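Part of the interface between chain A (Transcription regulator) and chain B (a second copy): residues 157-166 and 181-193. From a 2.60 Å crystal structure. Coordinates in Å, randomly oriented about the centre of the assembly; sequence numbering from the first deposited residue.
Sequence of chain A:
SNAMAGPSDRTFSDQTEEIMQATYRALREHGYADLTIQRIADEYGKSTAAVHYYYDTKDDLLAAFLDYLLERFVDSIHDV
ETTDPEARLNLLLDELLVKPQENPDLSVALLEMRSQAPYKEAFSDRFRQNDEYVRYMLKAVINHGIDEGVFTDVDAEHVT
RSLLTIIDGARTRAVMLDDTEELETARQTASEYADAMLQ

Chain A (157-166) EHVTRSLLTI
Chain B 181-193: EELETARQTASEY

Helices that cross nearly at right angles can share only a short patch, and in such a patch small residues can meet where the backbones come nearest while longer polar side chains make contacts around them. The contact between two copies of this transcription regulator is a compact example. Residues 157-166 of chain A are helical throughout, with phi/psi values mostly near -65/-40 and regular i to i+4 bonds such as Arg A161 N to Glu A157 O at 3.0 Å; the helix extends beyond the stretch at both ends. Residues 181-193 of chain B belong to a second helix, which continues past Tyr B193. The N-to-C directions make an angle of 94° (signed crossing angle -94°), and the axes approach to 9.7 Å. The register is set by Ser A162 and Thr B189, whose CA atoms lie 5.8 Å apart. Together the two stretches bury 465 Å².

At this closest point the CA-to-CB bonds of both residues point sideways to the opposing stretch, with chi1 in m (-83° for Ser A162, -54° for Thr B189). Their hydroxyls meet directly: Ser A162 OG and Thr B189 OG1 are hydrogen-bonded at 2.6 Å, and either could be the donor. Each oxygen also lies near a carbonyl of its own helix, Ser A162 OG at 3.2 Å from His A158 O and Thr B189 OG1 at 3.0 Å from Thr B185 O.

One turn earlier in chain A, His A158 points toward chain B and acts as a knob, seated among Thr B185, Gln B188, Thr B189 and Glu B192. Its chi1 is t (174°) and its chi2 is 81°. This pose directs His A158 NE2 to Glu B192 OE1, a hydrogen bond of 2.9 Å with a 151° angle at the proton, made near the ring plane. Glu B192 reaches the ring with chi1 m, chi2 t and chi3 -16°. Gln B188, extended with chi1 and chi2 both t, places its amide nitrogen over one face of the imidazole. Although Gln B188 NE2 is 3.1 Å from His A158 NE2, the angle is poor and the two are not hydrogen-bonded; Gln B188 NE2 instead donates to Glu B192 OE2 at 2.9 Å, bracing the carboxylate that receives the histidine.

Arg A161 also points toward chain B, its chain folded through chi1 t, chi2 p, chi3 p and chi4 81°. Arg A161 NH1 donates to Thr B185 OG1 (3.2 Å, 160°) at the edge of the guanidinium; Thr B185 has chi1 p. Glu B182, with chi1 t, chi2 p and chi3 -124°, brings its carboxylate over one face. Arg A161 NH1 and Glu B182 OE1 form a salt bridge at 2.9 Å, but the oxygen lies well out of plane, so charge alone links them, and its modelled position is less certain. Beside this pair, Thr A165 (chi1 m) adds a nonpolar touch, with Thr A165 CG2 4.4 Å from Ala B186 CB, while Thr A165 OG1 donates to Arg A161 O at 3.2 Å.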

# COMPACT_ATOMS: atom_id res chain seq x y z
N GLU A 157 12.23 -4.75 -17.17
CA GLU A 157 12.30 -4.38 -15.75
C GLU A 157 11.22 -3.37 -15.39
O GLU A 157 10.62 -3.47 -14.34
CB GLU A 157 13.69 -3.89 -15.34
CG GLU A 157 14.51 -4.94 -14.55
CD GLU A 157 13.88 -5.38 -13.19
OE1 GLU A 157 13.16 -4.59 -12.53
OE2 GLU A 157 14.13 -6.54 -12.75
N HIS A 158 10.97 -2.42 -16.29
CA HIS A 158 10.04 -1.36 -16.02
C HIS A 158 8.59 -1.76 -16.20
O HIS A 158 7.72 -1.34 -15.46
CB HIS A 158 10.29 -0.13 -16.87
CG HIS A 158 9.23 0.88 -16.68
ND1 HIS A 158 9.22 1.74 -15.61
CD2 HIS A 158 8.08 1.11 -17.36
CE1 HIS A 158 8.13 2.48 -15.66
NE2 HIS A 158 7.41 2.11 -16.71
N VAL A 159 8.31 -2.56 -17.21
CA VAL A 159 6.98 -3.15 -17.26
C VAL A 159 6.68 -3.94 -15.99
O VAL A 159 5.60 -3.77 -15.40
CB VAL A 159 6.71 -3.95 -18.57
CG1 VAL A 159 5.33 -4.54 -18.56
CG2 VAL A 159 6.82 -3.03 -19.74
N THR A 160 7.60 -4.77 -15.50
CA THR A 160 7.23 -5.59 -14.34
C THR A 160 7.16 -4.78 -13.04
O THR A 160 6.36 -5.07 -12.16
CB THR A 160 8.02 -6.92 -14.22
OG1 THR A 160 8.72 -7.00 -12.96
CG2 THR A 160 8.94 -7.13 -15.38
N ARG A 161 8.00 -3.75 -12.95
CA ARG A 161 7.90 -2.81 -11.85
C ARG A 161 6.53 -2.13 -11.84
O ARG A 161 5.92 -1.96 -10.79
CB ARG A 161 9.03 -1.78 -11.93
CG ARG A 161 8.71 -0.46 -11.24
CD ARG A 161 8.35 -0.64 -9.75
NE ARG A 161 9.51 -1.09 -8.99
CZ ARG A 161 10.48 -0.29 -8.55
NH1 ARG A 161 10.43 1.03 -8.78
NH2 ARG A 161 11.51 -0.80 -7.89
N SER A 162 6.06 -1.76 -13.03
CA SER A 162 4.72 -1.24 -13.20
C SER A 162 3.62 -2.18 -12.70
O SER A 162 2.73 -1.76 -11.94
CB SER A 162 4.49 -0.89 -14.66
OG SER A 162 5.01 0.39 -14.99
N LEU A 163 3.67 -3.45 -13.09
CA LEU A 163 2.69 -4.39 -12.56
C LEU A 163 2.83 -4.56 -11.05
O LEU A 163 1.85 -4.87 -10.35
CB LEU A 163 2.76 -5.74 -13.25
CG LEU A 163 2.36 -5.75 -14.71
CD1 LEU A 163 2.80 -7.05 -15.36
CD2 LEU A 163 0.86 -5.61 -14.82
N LEU A 164 4.04 -4.34 -10.55
CA LEU A 164 4.27 -4.50 -9.10
C LEU A 164 3.54 -3.41 -8.35
O LEU A 164 3.02 -3.64 -7.26
CB LEU A 164 5.76 -4.44 -8.76
CG LEU A 164 6.54 -5.72 -8.50
CD1 LEU A 164 5.89 -6.96 -9.14
CD2 LEU A 164 8.00 -5.55 -8.97
N THR A 165 3.53 -2.21 -8.95
CA THR A 165 2.91 -1.07 -8.33
C THR A 165 1.40 -1.25 -8.28
O THR A 165 0.79 -1.11 -7.21
CB THR A 165 3.29 0.24 -9.02
OG1 THR A 165 4.72 0.37 -9.02
CG2 THR A 165 2.66 1.41 -8.28
N ILE A 166 0.82 -1.60 -9.42
CA ILE A 166 -0.60 -1.95 -9.50
C ILE A 166 -0.91 -2.96 -8.41
O ILE A 166 -1.77 -2.71 -7.58
CB ILE A 166 -1.00 -2.42 -10.95
CG1 ILE A 166 -0.85 -1.26 -11.92
CG2 ILE A 166 -2.41 -3.01 -11.00
CD1 ILE A 166 -0.65 -1.69 -13.35
N GLU B 181 12.60 6.47 -5.29
CA GLU B 181 12.56 6.41 -6.76
C GLU B 181 11.36 5.56 -7.21
O GLU B 181 10.95 5.54 -8.39
CB GLU B 181 13.87 5.88 -7.35
CG GLU B 181 13.79 4.43 -7.82
CD GLU B 181 14.89 4.08 -8.81
OE1 GLU B 181 16.07 4.07 -8.40
OE2 GLU B 181 14.55 3.82 -10.00
N GLU B 182 10.80 4.86 -6.24
CA GLU B 182 9.62 4.06 -6.42
C GLU B 182 8.43 4.96 -6.86
O GLU B 182 7.54 4.53 -7.61
CB GLU B 182 9.38 3.37 -5.09
CG GLU B 182 8.48 2.17 -5.11
CD GLU B 182 9.11 0.94 -5.69
OE1 GLU B 182 8.53 0.40 -6.64
OE2 GLU B 182 10.16 0.49 -5.20
N LEU B 183 8.43 6.21 -6.41
CA LEU B 183 7.49 7.21 -6.91
C LEU B 183 7.83 7.69 -8.33
O LEU B 183 6.92 8.00 -9.09
CB LEU B 183 7.37 8.39 -5.95
CG LEU B 183 6.96 8.10 -4.50
CD1 LEU B 183 7.52 9.15 -3.54
CD2 LEU B 183 5.44 7.96 -4.33
N GLU B 184 9.11 7.75 -8.69
CA GLU B 184 9.53 8.15 -10.04
C GLU B 184 9.01 7.18 -11.09
O GLU B 184 8.49 7.60 -12.13
CB GLU B 184 11.06 8.26 -10.16
CG GLU B 184 11.63 9.67 -10.46
CD GLU B 184 13.19 9.78 -10.30
OE1 GLU B 184 13.77 10.76 -10.84
OE2 GLU B 184 13.84 8.90 -9.65
N THR B 185 9.12 5.87 -10.83
CA THR B 185 8.74 4.88 -11.84
C THR B 185 7.23 4.84 -11.97
O THR B 185 6.70 4.66 -13.05
CB THR B 185 9.31 3.45 -11.55
OG1 THR B 185 8.49 2.80 -10.58
CG2 THR B 185 10.75 3.51 -11.05
N ALA B 186 6.54 5.03 -10.85
CA ALA B 186 5.07 5.16 -10.85
C ALA B 186 4.58 6.37 -11.64
O ALA B 186 3.49 6.34 -12.21
CB ALA B 186 4.56 5.22 -9.43
N ARG B 187 5.36 7.46 -11.64
CA ARG B 187 4.94 8.63 -12.40
C ARG B 187 4.91 8.24 -13.89
O ARG B 187 3.95 8.53 -14.59
CB ARG B 187 5.83 9.86 -12.12
CG ARG B 187 5.45 11.12 -12.90
CD ARG B 187 3.99 11.56 -12.63
NE ARG B 187 3.58 12.76 -13.37
CZ ARG B 187 3.03 12.74 -14.58
NH1 ARG B 187 2.81 11.59 -15.21
NH2 ARG B 187 2.71 13.88 -15.18
N GLN B 188 5.97 7.55 -14.32
CA GLN B 188 6.07 7.02 -15.67
C GLN B 188 4.95 6.03 -15.99
O GLN B 188 4.32 6.15 -17.04
CB GLN B 188 7.45 6.39 -15.92
CG GLN B 188 7.67 5.92 -17.35
CD GLN B 188 9.01 5.14 -17.52
OE1 GLN B 188 10.00 5.43 -16.83
NE2 GLN B 188 9.02 4.15 -18.43
N THR B 189 4.71 5.07 -15.09
CA THR B 189 3.62 4.10 -15.24
C THR B 189 2.33 4.86 -15.47
O THR B 189 1.56 4.53 -16.39
CB THR B 189 3.40 3.23 -13.97
OG1 THR B 189 4.62 2.59 -13.59
CG2 THR B 189 2.34 2.17 -14.23
N ALA B 190 2.09 5.88 -14.65
CA ALA B 190 0.80 6.57 -14.70
C ALA B 190 0.60 7.26 -16.05
O ALA B 190 -0.49 7.22 -16.63
CB ALA B 190 0.65 7.54 -13.52
N SER B 191 1.67 7.86 -16.57
CA SER B 191 1.63 8.48 -17.87
C SER B 191 1.53 7.43 -18.94
O SER B 191 0.87 7.64 -19.93
CB SER B 191 2.85 9.37 -18.11
OG SER B 191 2.66 10.63 -17.49
N GLU B 192 2.16 6.29 -18.75
CA GLU B 192 2.04 5.25 -19.74
C GLU B 192 0.60 4.76 -19.81
O GLU B 192 0.05 4.60 -20.91
CB GLU B 192 2.99 4.09 -19.44
CG GLU B 192 4.43 4.36 -19.82
CD GLU B 192 5.39 3.35 -19.21
OE1 GLU B 192 4.98 2.65 -18.26
OE2 GLU B 192 6.55 3.26 -19.67
N TYR B 193 -0.00 4.55 -18.64
CA TYR B 193 -1.38 4.07 -18.56
C TYR B 193 -2.38 5.09 -19.12
O TYR B 193 -3.14 4.78 -20.02
CB TYR B 193 -1.77 3.69 -17.12
CG TYR B 193 -3.21 3.23 -17.04
CD1 TYR B 193 -3.62 1.99 -17.58
CD2 TYR B 193 -4.19 4.05 -16.48
CE1 TYR B 193 -4.95 1.57 -17.53
CE2 TYR B 193 -5.53 3.64 -16.44
CZ TYR B 193 -5.90 2.41 -16.97
OH TYR B 193 -7.23 2.02 -16.91